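Local coordinates for protein glucose dehydrogenase (PDB 7CDY) that belongs to the glucose/sorbosone dehydrogenase family, adopts a beta-propeller fold and carries a bound calcium ion, at residues 5-10 / 36-41; 147-150 / 156-159; 297-300 / 305-308. One frame throughout, in Å; residues are numbered along the deposited sequence. Where two conformers were deposited one is given.

Contact 1: residues 5-10 / 36-41; sequences SQLQDG and RLWQQD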
ATOM      1  N   SER A   5      22.383  -5.478  -0.530  1.00 15.83           N
ATOM      2  CA  SER A   5      23.224  -4.309  -0.728  1.00 16.64           C
ATOM      3  C   SER A   5      22.467  -3.094  -0.221  1.00 17.03           C
ATOM      4  O   SER A   5      21.328  -2.852  -0.635  1.00 15.69           O
ATOM      5  CB  SER A   5      23.526  -4.115  -2.210  1.00 18.80           C
ATOM      6  OG  SER A   5      24.382  -3.006  -2.407  1.00 28.79           O
ATOM      7  N   GLN A   6      23.086  -2.342   0.676  1.00 15.06           N
ATOM      8  CA  GLN A   6      22.510  -1.086   1.137  1.00 15.09           C
ATOM      9  C   GLN A   6      22.860  -0.009   0.123  1.00 15.00           C
ATOM     10  O   GLN A   6      24.036   0.325  -0.057  1.00 19.12           O
ATOM     11  CB  GLN A   6      23.043  -0.734   2.522  1.00 15.60           C
ATOM     12  CG  GLN A   6      22.493   0.582   3.042  1.00 18.18           C
ATOM     13  CD  GLN A   6      22.923   0.869   4.456  1.00 19.05           C
ATOM     14  OE1 GLN A   6      22.583   0.133   5.381  1.00 20.33           O
ATOM     15  NE2 GLN A   6      23.677   1.939   4.636  1.00 19.03           N
ATOM     16  N   LEU A   7      21.850   0.531  -0.555  1.00 13.76           N
ATOM     17  CA  LEU A   7      22.073   1.533  -1.588  1.00 13.78           C
ATOM     18  C   LEU A   7      22.026   2.955  -1.061  1.00 12.53           C
ATOM     19  O   LEU A   7      22.632   3.846  -1.669  1.00 15.61           O
ATOM     20  CB  LEU A   7      21.026   1.395  -2.696  1.00 14.83           C
ATOM     21  CG  LEU A   7      20.902   0.028  -3.366  1.00 16.85           C
ATOM     22  CD1 LEU A   7      19.828   0.066  -4.440  1.00 16.56           C
ATOM     23  CD2 LEU A   7      22.245  -0.400  -3.950  1.00 21.05           C
ATOM     24  N   GLN A   8      21.313   3.196   0.035  1.00 12.30           N
ATOM     25  CA  GLN A   8      21.139   4.545   0.543  1.00 12.46           C
ATOM     26  C   GLN A   8      20.723   4.459   2.003  1.00 13.14           C
ATOM     27  O   GLN A   8      19.999   3.538   2.388  1.00 12.68           O
ATOM     28  CB  GLN A   8      20.069   5.301  -0.260  1.00 14.32           C
ATOM     29  CG  GLN A   8      19.883   6.749   0.155  1.00 13.45           C
ATOM     30  CD  GLN A   8      21.133   7.575  -0.069  1.00 13.56           C
ATOM     31  OE1 GLN A   8      21.709   7.560  -1.147  1.00 16.50           O
ATOM     32  NE2 GLN A   8      21.553   8.302   0.958  1.00 16.22           N
ATOM     33  N   ASP A   9      21.176   5.421   2.799  1.00 12.60           N
ATOM     34  CA  ASP A   9      20.749   5.571   4.184  1.00 12.65           C
ATOM     35  C   ASP A   9      20.218   6.983   4.412  1.00 12.54           C
ATOM     36  O   ASP A   9      20.047   7.750   3.457  1.00 14.13           O
ATOM     37  CB  ASP A   9      21.902   5.249   5.146  1.00 14.75           C
ATOM     38  CG  ASP A   9      23.067   6.230   5.025  1.00 19.50           C
ATOM     39  OD1 ASP A   9      23.095   7.057   4.093  1.00 19.72           O
ATOM     40  OD2 ASP A   9      23.969   6.168   5.881  1.00 25.01           O
ATOM     41  N   GLY A  10      19.945   7.331   5.665  1.00 13.72           N
ATOM     42  CA  GLY A  10      19.525   8.685   5.985  1.00 15.29           C
ATOM     43  C   GLY A  10      18.164   9.084   5.457  1.00 14.18           C
ATOM     44  O   GLY A  10      17.918  10.273   5.232  1.00 18.02           O
ATOM     45  N   ARG A  36      11.924  12.290  -2.900  0.50  9.15           N
ATOM     46  CA  ARG A  36      13.309  12.282  -3.345  0.50  9.86           C
ATOM     47  C   ARG A  36      13.436  11.418  -4.591  0.50  9.60           C
ATOM     48  O   ARG A  36      12.604  10.546  -4.856  0.50 10.90           O
ATOM     49  CB  ARG A  36      14.254  11.716  -2.263  0.50 12.54           C
ATOM     50  CG  ARG A  36      13.896  12.076  -0.820  0.50 12.94           C
ATOM     51  CD  ARG A  36      14.116  13.561  -0.549  0.50 11.90           C
ATOM     52  NE  ARG A  36      15.535  13.902  -0.505  0.50 14.10           N
ATOM     53  CZ  ARG A  36      16.253  13.975   0.611  0.50 15.36           C
ATOM     54  NH1 ARG A  36      15.687  13.732   1.786  0.50 21.88           N
ATOM     55  NH2 ARG A  36      17.540  14.291   0.551  0.50 17.13           N
ATOM     56  N   LEU A  37      14.501  11.654  -5.353  0.50 10.79           N
ATOM     57  CA  LEU A  37      14.873  10.802  -6.476  0.50 11.42           C
ATOM     58  C   LEU A  37      16.252  10.224  -6.190  0.50 11.35           C
ATOM     59  O   LEU A  37      17.203  10.977  -5.956  0.50 12.64           O
ATOM     60  CB  LEU A  37      14.890  11.589  -7.789  0.50 11.06           C
ATOM     61  CG  LEU A  37      15.303  10.819  -9.052  0.50 14.24           C
ATOM     62  CD1 LEU A  37      14.361   9.675  -9.367  0.50 15.55           C
ATOM     63  CD2 LEU A  37      15.383  11.763 -10.245  0.50 14.89           C
ATOM     64  N   TRP A  38      16.363   8.899  -6.211  1.00 11.14           N
ATOM     65  CA  TRP A  38      17.641   8.218  -6.030  1.00 11.10           C
ATOM     66  C   TRP A  38      18.062   7.616  -7.362  1.00 12.79           C
ATOM     67  O   TRP A  38      17.249   7.006  -8.060  1.00 14.03           O
ATOM     68  CB  TRP A  38      17.553   7.119  -4.969  1.00 12.34           C
ATOM     69  CG  TRP A  38      18.879   6.440  -4.712  1.00 12.59           C
ATOM     70  CD1 TRP A  38      19.823   6.810  -3.796  1.00 14.35           C
ATOM     71  CD2 TRP A  38      19.413   5.300  -5.406  1.00 13.19           C
ATOM     72  NE1 TRP A  38      20.906   5.963  -3.871  1.00 14.35           N
ATOM     73  CE2 TRP A  38      20.675   5.025  -4.843  1.00 13.61           C
ATOM     74  CE3 TRP A  38      18.940   4.483  -6.439  1.00 15.24           C
ATOM     75  CZ2 TRP A  38      21.479   3.972  -5.288  1.00 16.16           C
ATOM     76  CZ3 TRP A  38      19.740   3.432  -6.875  1.00 17.11           C
ATOM     77  CH2 TRP A  38      20.992   3.186  -6.295  1.00 18.15           C
ATOM     78  N   GLN A  39      19.334   7.795  -7.719  1.00 15.40           N
ATOM     79  CA  GLN A  39      19.878   7.147  -8.898  1.00 16.65           C
ATOM     80  C   GLN A  39      21.280   6.647  -8.582  1.00 18.47           C
ATOM     81  O   GLN A  39      22.003   7.248  -7.781  1.00 19.29           O
ATOM     82  CB  GLN A  39      19.877   8.092 -10.099  1.00 23.51           C
ATOM     83  CG  GLN A  39      19.851   7.389 -11.443  1.00 25.62           C
ATOM     84  CD  GLN A  39      21.243   7.220 -12.016  1.00 30.26           C
ATOM     85  OE1 GLN A  39      22.196   7.848 -11.549  1.00 26.57           O
ATOM     86  NE2 GLN A  39      21.367   6.383 -13.037  1.00 32.92           N
ATOM     87  N   GLN A  40      21.647   5.530  -9.213  1.00 19.64           N
ATOM     88  CA  GLN A  40      22.866   4.827  -8.819  1.00 22.01           C
ATOM     89  C   GLN A  40      24.106   5.703  -8.978  1.00 26.81           C
ATOM     90  O   GLN A  40      25.010   5.666  -8.138  1.00 25.68           O
ATOM     91  CB  GLN A  40      23.008   3.522  -9.604  1.00 29.55           C
ATOM     92  CG  GLN A  40      24.047   2.594  -9.012  1.00 38.19           C
ATOM     93  CD  GLN A  40      24.433   1.461  -9.933  1.00 48.62           C
ATOM     94  OE1 GLN A  40      25.495   0.858  -9.780  1.00 55.07           O
ATOM     95  NE2 GLN A  40      23.566   1.155 -10.893  1.00 47.68           N
ATOM     96  N   ASP A  41      24.174   6.496 -10.039  1.00 22.27           N
ATOM     97  CA  ASP A  41      25.336   7.364 -10.206  1.00 32.64           C
ATOM     98  C   ASP A  41      25.201   8.689  -9.469  1.00 35.98           C
ATOM     99  O   ASP A  41      26.209   9.232  -9.002  1.00 44.72           O
ATOM    100  CB  ASP A  41      25.623   7.605 -11.692  1.00 38.74           C
ATOM    101  CG  ASP A  41      25.933   6.322 -12.438  1.00 42.05           C
ATOM    102  OD1 ASP A  41      26.666   5.476 -11.884  1.00 46.43           O
ATOM    103  OD2 ASP A  41      25.444   6.163 -13.576  1.00 47.84           O
TER
HETATM  104  O   HOH W   1      16.299  12.834   4.794  1.00 26.06           O
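A classic beta bulge, in which L7 and Q8 both face L341, turns two consecutive side chains of one strand toward the indole of W38. The L7 side chain crosses that of W38 at about a right angle. Its CB packs on CZ2 of W38 at 3.7 Å and its CD1 reaches CH2 of W38 at 3.8 Å, both standing well above the indole plane, beyond the rim of the six-membered ring. Q8 meets the other end: OE1 of Q8 lies at the ring edge, in its plane, 3.3 Å from NE1 of W38, with the amide turned 64° from the indole. The Q8 chain leaves with CG anti to the backbone N (chi1 -177°) and then bends at chi2, which brings the amide back along its own strand. There NE2 of Q8 donates to O of D9 (3.0 Å, 165° at the hydrogen), and this bond fixes which way the amide is flipped, presenting OE1 to the indole. At the far end a water joins O of G10 to NH1 of R36. Strand 26-30 lies between strands 3-19 and 34-39 in the sheet; W38 packs on its L26, and L44 of strand 43-44 touches both Q8 and W38.

Contact 2: residues 147-150 / 156-159; sequences RPTA and LQGK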
ATOM      1  N   ARG A 147     -13.594   1.523  13.962  1.00 12.21           N
ATOM      2  CA  ARG A 147     -13.790   0.169  13.436  1.00 10.34           C
ATOM      3  C   ARG A 147     -15.094  -0.038  12.670  1.00 11.07           C
ATOM      4  O   ARG A 147     -15.047  -0.593  11.558  1.00 11.23           O
ATOM      5  CB  ARG A 147     -13.604  -0.881  14.546  1.00 11.82           C
ATOM      6  CG  ARG A 147     -12.221  -0.910  15.210  1.00 12.16           C
ATOM      7  CD  ARG A 147     -12.112  -2.044  16.249  1.00 13.14           C
ATOM      8  NE  ARG A 147     -13.175  -1.924  17.241  1.00 14.13           N
ATOM      9  CZ  ARG A 147     -13.052  -1.245  18.376  1.00 16.92           C
ATOM     10  NH1 ARG A 147     -14.087  -1.140  19.195  1.00 20.30           N
ATOM     11  NH2 ARG A 147     -11.897  -0.676  18.697  1.00 19.03           N
ATOM     12  N   PRO A 148     -16.269   0.352  13.185  1.00 11.96           N
ATOM     13  CA  PRO A 148     -17.516   0.025  12.471  1.00 12.27           C
ATOM     14  C   PRO A 148     -17.655   0.701  11.123  1.00 11.43           C
ATOM     15  O   PRO A 148     -18.447   0.228  10.297  1.00 12.25           O
ATOM     16  CB  PRO A 148     -18.620   0.498  13.432  1.00 14.02           C
ATOM     17  CG  PRO A 148     -17.958   0.682  14.745  1.00 16.43           C
ATOM     18  CD  PRO A 148     -16.533   1.032  14.463  1.00 12.84           C
ATOM     19  N   THR A 149     -16.915   1.784  10.867  1.00 11.22           N
ATOM     20  CA  THR A 149     -17.112   2.509   9.617  1.00 10.72           C
ATOM     21  C   THR A 149     -16.691   1.698   8.394  1.00 10.28           C
ATOM     22  O   THR A 149     -17.151   1.994   7.287  1.00 11.15           O
ATOM     23  CB  THR A 149     -16.409   3.874   9.639  1.00 11.65           C
ATOM     24  OG1 THR A 149     -14.986   3.686   9.732  1.00 12.06           O
ATOM     25  CG2 THR A 149     -16.901   4.725  10.804  1.00 13.45           C
ATOM     26  N   ALA A 150     -15.870   0.653   8.570  1.00  9.99           N
ATOM     27  CA  ALA A 150     -15.493  -0.188   7.436  1.00 10.18           C
ATOM     28  C   ALA A 150     -16.705  -0.875   6.818  1.00 10.32           C
ATOM     29  O   ALA A 150     -16.696  -1.190   5.624  1.00 10.69           O
ATOM     30  CB  ALA A 150     -14.445  -1.228   7.864  1.00  9.59           C
ATOM     31  N   LEU A 156     -16.058   6.255   3.289  1.00 10.66           N
ATOM     32  CA  LEU A 156     -14.899   5.761   2.555  1.00 10.34           C
ATOM     33  C   LEU A 156     -13.825   5.150   3.460  1.00 11.89           C
ATOM     34  O   LEU A 156     -12.702   4.894   3.010  1.00 14.80           O
ATOM     35  CB  LEU A 156     -14.357   6.849   1.627  1.00  9.80           C
ATOM     36  CG  LEU A 156     -15.325   7.134   0.480  1.00  9.13           C
ATOM     37  CD1 LEU A 156     -14.966   8.438  -0.201  1.00 14.00           C
ATOM     38  CD2 LEU A 156     -15.342   5.995  -0.528  1.00 12.59           C
ATOM     39  N   GLN A 157     -14.168   4.855   4.702  1.00 11.29           N
ATOM     40  CA  GLN A 157     -13.285   4.150   5.616  1.00 10.24           C
ATOM     41  C   GLN A 157     -13.294   2.658   5.323  1.00  9.37           C
ATOM     42  O   GLN A 157     -14.355   2.056   5.130  1.00 10.30           O
ATOM     43  CB  GLN A 157     -13.802   4.347   7.040  1.00 11.35           C
ATOM     44  CG  GLN A 157     -13.313   5.608   7.720  1.00 15.45           C
ATOM     45  CD  GLN A 157     -13.919   6.853   7.117  1.00 15.74           C
ATOM     46  OE1 GLN A 157     -15.088   6.859   6.690  1.00 15.35           O
ATOM     47  NE2 GLN A 157     -13.129   7.921   7.067  1.00 13.23           N
ATOM     48  N   GLY A 158     -12.115   2.038   5.361  1.00  9.13           N
ATOM     49  CA  GLY A 158     -12.034   0.586   5.245  1.00 11.16           C
ATOM     50  C   GLY A 158     -12.499   0.060   3.909  1.00  9.80           C
ATOM     51  O   GLY A 158     -13.115  -1.011   3.840  1.00  9.81           O
ATOM     52  N   LYS A 159     -12.232   0.806   2.849  1.00 10.09           N
ATOM     53  CA  LYS A 159     -12.677   0.481   1.507  1.00  9.22           C
ATOM     54  C   LYS A 159     -11.474   0.381   0.582  1.00 10.29           C
ATOM     55  O   LYS A 159     -10.456   1.064   0.769  1.00 11.93           O
ATOM     56  CB  LYS A 159     -13.571   1.600   0.941  1.00  9.94           C
ATOM     57  CG  LYS A 159     -14.738   2.016   1.827  1.00 10.56           C
ATOM     58  CD  LYS A 159     -15.697   0.864   2.004  1.00 10.49           C
ATOM     59  CE  LYS A 159     -17.024   1.254   2.664  1.00 10.58           C
ATOM     60  NZ  LYS A 159     -16.890   1.521   4.122  1.00 11.62           N
TER
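T149 and Q157 meet at a slant inside the long loop that joins strands 137-140 and 160-163 of a four-stranded propeller sheet, T149 coming from a short 3-10 turn. OG1 of T149 presses on CB of Q157 at a tight 3.0 Å. With chi1 at 64°, OG1 stands between the backbone N and the carbonyl carbon of its own residue, where it also bonds to O of Q146. Q157 bends at chi2, and its amide turns away from the threonine: NE2 bonds to O of P117 and to OD1 of N144. The methyl of A150 rests on the backbone of G158, CB to CA 4.0 Å, where G158 has positive phi and a side-chain carbon would collide with the A150 methyl. A nearly straight CA-H...O contact runs from CA of A150 to O of Q157 (3.4 Å). K159 starts off to one side but, bent at chi2 and chi4, curls its ammonium back toward the 3-10 segment. Four main-chain oxygens, of A150, E152, K155 and Q157, surround NZ, more than its three protons can serve, consistent with the weak bond to A150. The carbonyl of Q157 receives NZ of K159 in its plane at 2.8 Å.

Contact 3: residues 297-300 / 305-308; sequences RLTL and VVAE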
ATOM      1  N   ARG A 297       8.253 -14.518   2.061  1.00 10.57           N
ATOM      2  CA  ARG A 297       8.093 -15.001   0.695  1.00 11.46           C
ATOM      3  C   ARG A 297       7.037 -16.095   0.673  1.00 10.28           C
ATOM      4  O   ARG A 297       7.206 -17.141   1.312  1.00 13.19           O
ATOM      5  CB  ARG A 297       9.407 -15.544   0.134  1.00 14.35           C
ATOM      6  CG  ARG A 297       9.268 -16.001  -1.311  1.00 14.78           C
ATOM      7  CD  ARG A 297      10.590 -16.432  -1.901  1.00 25.61           C
ATOM      8  NE  ARG A 297      10.989 -17.748  -1.433  1.00 21.93           N
ATOM      9  CZ  ARG A 297      10.801 -18.870  -2.120  1.00 31.29           C
ATOM     10  NH1 ARG A 297      10.207 -18.836  -3.304  1.00 32.16           N
ATOM     11  NH2 ARG A 297      11.201 -20.030  -1.618  1.00 30.77           N
ATOM     12  N   LEU A 298       5.949 -15.864  -0.062  1.00 11.17           N
ATOM     13  CA  LEU A 298       4.894 -16.855  -0.236  1.00 10.85           C
ATOM     14  C   LEU A 298       5.031 -17.485  -1.616  1.00 12.54           C
ATOM     15  O   LEU A 298       5.025 -16.773  -2.627  1.00 12.54           O
ATOM     16  CB  LEU A 298       3.516 -16.209  -0.101  1.00 11.28           C
ATOM     17  CG  LEU A 298       3.240 -15.476   1.210  1.00 10.23           C
ATOM     18  CD1 LEU A 298       1.829 -14.924   1.226  1.00 12.26           C
ATOM     19  CD2 LEU A 298       3.456 -16.432   2.375  1.00 12.56           C
ATOM     20  N   THR A 299       5.142 -18.811  -1.665  1.00 11.63           N
ATOM     21  CA  THR A 299       5.142 -19.515  -2.941  1.00 12.85           C
ATOM     22  C   THR A 299       3.700 -19.718  -3.384  1.00 14.71           C
ATOM     23  O   THR A 299       2.862 -20.160  -2.595  1.00 13.63           O
ATOM     24  CB  THR A 299       5.836 -20.867  -2.770  1.00 15.42           C
ATOM     25  OG1 THR A 299       7.194 -20.660  -2.363  1.00 18.69           O
ATOM     26  CG2 THR A 299       5.820 -21.650  -4.079  1.00 17.23           C
ATOM     27  N   LEU A 300       3.406 -19.389  -4.644  1.00 13.79           N
ATOM     28  CA  LEU A 300       2.046 -19.453  -5.163  1.00 14.45           C
ATOM     29  C   LEU A 300       1.915 -20.549  -6.208  1.00 15.60           C
ATOM     30  O   LEU A 300       2.818 -20.763  -7.020  1.00 17.96           O
ATOM     31  CB  LEU A 300       1.645 -18.136  -5.827  1.00 14.62           C
ATOM     32  CG  LEU A 300       1.840 -16.862  -5.017  1.00 12.69           C
ATOM     33  CD1 LEU A 300       1.445 -15.641  -5.855  1.00 15.36           C
ATOM     34  CD2 LEU A 300       1.038 -16.936  -3.723  1.00 14.54           C
ATOM     35  N   VAL A 305      -1.683 -20.262  -1.816  1.00 16.66           N
ATOM     36  CA  VAL A 305      -0.418 -20.117  -1.104  1.00 16.36           C
ATOM     37  C   VAL A 305       0.005 -21.503  -0.636  1.00 15.24           C
ATOM     38  O   VAL A 305      -0.714 -22.145   0.137  1.00 17.52           O
ATOM     39  CB  VAL A 305      -0.562 -19.162   0.087  1.00 16.77           C
ATOM     40  CG1 VAL A 305       0.708 -19.151   0.917  1.00 17.20           C
ATOM     41  CG2 VAL A 305      -0.918 -17.759  -0.384  1.00 16.16           C
ATOM     42  N   VAL A 306       1.160 -21.973  -1.104  1.00 14.94           N
ATOM     43  CA  VAL A 306       1.610 -23.330  -0.791  1.00 16.09           C
ATOM     44  C   VAL A 306       2.796 -23.395   0.162  1.00 18.13           C
ATOM     45  O   VAL A 306       3.092 -24.489   0.673  1.00 18.49           O
ATOM     46  CB  VAL A 306       1.877 -24.173  -2.055  1.00 20.28           C
ATOM     47  CG1 VAL A 306       0.633 -24.234  -2.926  1.00 21.89           C
ATOM     48  CG2 VAL A 306       3.048 -23.614  -2.821  1.00 20.82           C
ATOM     49  N   ALA A 307       3.497 -22.289   0.405  1.00 14.32           N
ATOM     50  CA  ALA A 307       4.585 -22.293   1.371  1.00 14.69           C
ATOM     51  C   ALA A 307       4.865 -20.859   1.791  1.00 14.28           C
ATOM     52  O   ALA A 307       4.625 -19.917   1.024  1.00 13.19           O
ATOM     53  CB  ALA A 307       5.855 -22.920   0.789  1.00 16.09           C
ATOM     54  N   GLU A 308       5.366 -20.709   3.019  1.00 14.17           N
ATOM     55  CA  GLU A 308       5.764 -19.422   3.582  1.00 14.63           C
ATOM     56  C   GLU A 308       7.207 -19.523   4.064  1.00 12.62           C
ATOM     57  O   GLU A 308       7.521 -20.360   4.922  1.00 13.26           O
ATOM     58  CB  GLU A 308       4.846 -19.003   4.737  1.00 13.46           C
ATOM     59  CG  GLU A 308       5.347 -17.754   5.451  1.00 11.62           C
ATOM     60  CD  GLU A 308       4.439 -17.289   6.577  1.00 15.22           C
ATOM     61  OE1 GLU A 308       4.811 -16.305   7.252  1.00 16.70           O
ATOM     62  OE2 GLU A 308       3.382 -17.908   6.808  1.00 20.05           O
TER
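The carbonyl oxygen of T299 accepts the shortest polar bond of this hairpin, from N of V306 at 2.9 Å, nearly straight at 173° and close to the line of the C=O. T299 N also donates to O of A307 at 3.0 Å. One residue thus stands opposite two successive residues of the partner strand, between the flanking pairs L298 with E308 and L300 with V305, a register consistent with a bulge. CA of L298 adds a CA-H...O contact to O of A307. The axes of the two short segments run antiparallel, at 150°. Apart from the face that holds L298 and L300, V306 crosses T299 at an angle, CG2 of V306 touching CG2 of T299 at 3.6 Å.

On the face holding L298, L300, V305 and E308, the two branches of V305 divide their work: CG1 meets CD2 of L298 at 4.1 Å, and CG2 meets CD2 of L300 at 4.0 Å. L298 and E308 lie side by side, pointing the same way, so that CD2 of L298 packs on CB of E308 at 3.8 Å. E308 then extends fully, its CG anti to the backbone N (chi1 173°), and carries OE1 to a salt bridge with R310 and a hydrogen bond from NE1 of W261, on strand 259-261.

The apolar stem of E308 therefore serves the packing while its carboxylate is held elsewhere, and R297 likewise forms a salt bridge with E309. What joins the two segments themselves is a pair of backbone bonds and aliphatic contact, with the charges placed at its margin.

Overall arrangement
The three contacts sample well-separated parts of one beta-propeller and follow one another along the chain, none touching another. Contacts 1 and 2 lie on opposite sides of the centre of the chain, their own centres about 36 Å apart. Contact 3 lies at comparable distances from both, about 30 Å from contact 1 and 29 Å from contact 2, centre to centre. Contact 1 bridges strands within the sheet that unites the two ends of the chain, contact 3 ties the last two strands of another sheet, and contact 2 belongs to a connecting loop. That loop comes near the metal: the A150 side chain is about 9 Å from the calcium ion, whose site includes E217 and Y227.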